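Local coordinates for protein kcn28 (Kitasatospora, PDB 6J31) that is of unknown function but has a two-domain GT-B architecture, related to erythromycin biosynthesis protein CIII, and binds (2E,2'E)-3,3'-(1,2-phenylene)di(prop-2-enoic acid), at residues L188-L193 against I208-G213. Numbering follows the deposited sequence.
Sequences LVPRFL and IGPCLG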
loop_
_atom_site.group_PDB
_atom_site.type_symbol
_atom_site.label_atom_id
_atom_site.label_comp_id
_atom_site.label_asym_id
_atom_site.label_seq_id
_atom_site.Cartn_x
_atom_site.Cartn_y
_atom_site.Cartn_z
ATOM N N LEU A 188 6.668 3.325 5.096
ATOM C CA LEU A 188 5.917 4.495 4.653
ATOM C C LEU A 188 4.542 4.569 5.302
ATOM O O LEU A 188 3.554 4.903 4.647
ATOM C CB LEU A 188 5.808 4.455 3.133
ATOM C CG LEU A 188 7.129 4.677 2.385
ATOM C CD1 LEU A 188 6.905 5.126 0.944
ATOM C CD2 LEU A 188 8.034 5.653 3.133
ATOM N N VAL A 189 4.450 4.229 6.584
ATOM C CA VAL A 189 3.217 4.366 7.359
ATOM C C VAL A 189 3.572 4.987 8.702
ATOM O O VAL A 189 4.723 4.900 9.156
ATOM C CB VAL A 189 2.502 3.004 7.551
ATOM C CG1 VAL A 189 2.342 2.265 6.230
ATOM C CG2 VAL A 189 3.252 2.140 8.541
ATOM N N PRO A 190 2.620 5.661 9.347
ATOM C CA PRO A 190 2.861 6.140 10.713
ATOM C C PRO A 190 2.892 4.976 11.692
ATOM O O PRO A 190 2.354 3.899 11.429
ATOM C CB PRO A 190 1.670 7.062 10.988
ATOM C CG PRO A 190 0.601 6.582 10.061
ATOM C CD PRO A 190 1.305 6.081 8.834
ATOM N N ARG A 191 3.524 5.209 12.846
ATOM C CA ARG A 191 3.646 4.136 13.828
ATOM C C ARG A 191 2.279 3.676 14.327
ATOM O O ARG A 191 2.113 2.502 14.672
ATOM C CB ARG A 191 4.548 4.567 14.995
ATOM C CG ARG A 191 3.865 5.391 16.087
ATOM C CD ARG A 191 4.772 5.713 17.294
ATOM N NE ARG A 191 6.105 6.189 16.924
ATOM C CZ ARG A 191 7.192 5.425 16.878
ATOM N NH1 ARG A 191 7.117 4.132 17.181
ATOM N NH2 ARG A 191 8.355 5.953 16.524
ATOM N N PHE A 192 1.282 4.566 14.348
ATOM C CA PHE A 192 -0.033 4.154 14.830
ATOM C C PHE A 192 -0.791 3.280 13.832
ATOM O O PHE A 192 -1.876 2.795 14.173
ATOM C CB PHE A 192 -0.881 5.371 15.234
ATOM C CG PHE A 192 -1.185 6.334 14.114
ATOM C CD1 PHE A 192 -2.145 6.037 13.157
ATOM C CD2 PHE A 192 -0.549 7.561 14.051
ATOM C CE1 PHE A 192 -2.433 6.929 12.139
ATOM C CE2 PHE A 192 -0.835 8.460 13.035
ATOM C CZ PHE A 192 -1.777 8.143 12.078
ATOM N N LEU A 193 -0.268 3.084 12.619
ATOM C CA LEU A 193 -0.823 2.130 11.664
ATOM C C LEU A 193 0.013 0.860 11.554
ATOM O O LEU A 193 -0.273 0.015 10.700
ATOM C CB LEU A 193 -0.965 2.771 10.279
ATOM C CG LEU A 193 -2.031 3.857 10.129
ATOM C CD1 LEU A 193 -2.187 4.302 8.673
ATOM C CD2 LEU A 193 -3.364 3.379 10.704
ATOM N N ILE A 208 8.185 6.392 8.559
ATOM C CA ILE A 208 8.309 7.651 7.834
ATOM C C ILE A 208 6.948 8.323 7.711
ATOM O O ILE A 208 6.850 9.554 7.673
ATOM C CB ILE A 208 8.948 7.410 6.452
ATOM C CG1 ILE A 208 10.403 6.978 6.620
ATOM C CG2 ILE A 208 8.868 8.649 5.569
ATOM C CD1 ILE A 208 11.317 8.090 7.090
ATOM N N GLY A 209 5.890 7.523 7.672
ATOM C CA GLY A 209 4.603 8.021 7.260
ATOM C C GLY A 209 4.582 8.160 5.752
ATOM O O GLY A 209 5.551 7.822 5.065
ATOM N N PRO A 210 3.478 8.661 5.206
ATOM C CA PRO A 210 3.374 8.805 3.753
ATOM C C PRO A 210 4.346 9.838 3.217
ATOM O O PRO A 210 4.700 10.808 3.892
ATOM C CB PRO A 210 1.925 9.252 3.544
ATOM C CG PRO A 210 1.572 9.932 4.820
ATOM C CD PRO A 210 2.276 9.150 5.892
ATOM N N CYS A 211 4.783 9.614 1.987
ATOM C CA CYS A 211 5.659 10.551 1.299
ATOM C C CYS A 211 4.791 11.353 0.336
ATOM O O CYS A 211 4.393 10.863 -0.722
ATOM C CB CYS A 211 6.794 9.808 0.604
ATOM S SG CYS A 211 7.970 9.106 1.796
ATOM N N LEU A 212 4.487 12.585 0.724
ATOM C CA LEU A 212 3.605 13.472 -0.012
ATOM C C LEU A 212 4.428 14.548 -0.708
ATOM O O LEU A 212 5.562 14.838 -0.323
ATOM C CB LEU A 212 2.582 14.125 0.923
ATOM C CG LEU A 212 1.821 13.213 1.891
ATOM C CD1 LEU A 212 0.961 14.054 2.821
ATOM C CD2 LEU A 212 0.981 12.188 1.152
ATOM N N GLY A 213 3.849 15.129 -1.752
ATOM C CA GLY A 213 4.518 16.190 -2.475
ATOM C C GLY A 213 3.542 17.016 -3.282
ATOM O O GLY A 213 3.572 17.007 -4.518
#
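The pyrrolidine rings of P190 and P210 meet loosely, P190 CD lying 4.4 Å from P210 CD. P190 also lays CG over one face of the F192 ring, 3.5 Å above its plane and displaced toward the rim. Beside the prolines the backbones close up on G209, whose CA packs 3.7 Å from P190 N; at its phi of 77° a CB would be jammed against I208 O and P210 CD, so the conformation itself calls for glycine. One weak hydrogen bond, bent to 138°, runs from G209 N to V189 O over 3.2 Å. G209 O receives a CA-H...O contact from L188 CA at 3.4 Å and also touches L188 CB. Chi1 of -69° sets L188 CG beside the backbone N, and the CD2 branch then lies 3.7 Å from C211 SG and 3.9 Å from I208 CB, a buried apolar cluster. The two loops leave neighbouring parallel strands, 185-187 and 205-207, the latter at one edge of the seven-stranded N-terminal sheet. Helices 305-314 and 364-378 of the C-terminal half pack against them, Q309 on V189 and P210, L377 on both prolines, and helix 382-391 lies against I208 and C211, placing the contact at the interface of the two GT-B domains.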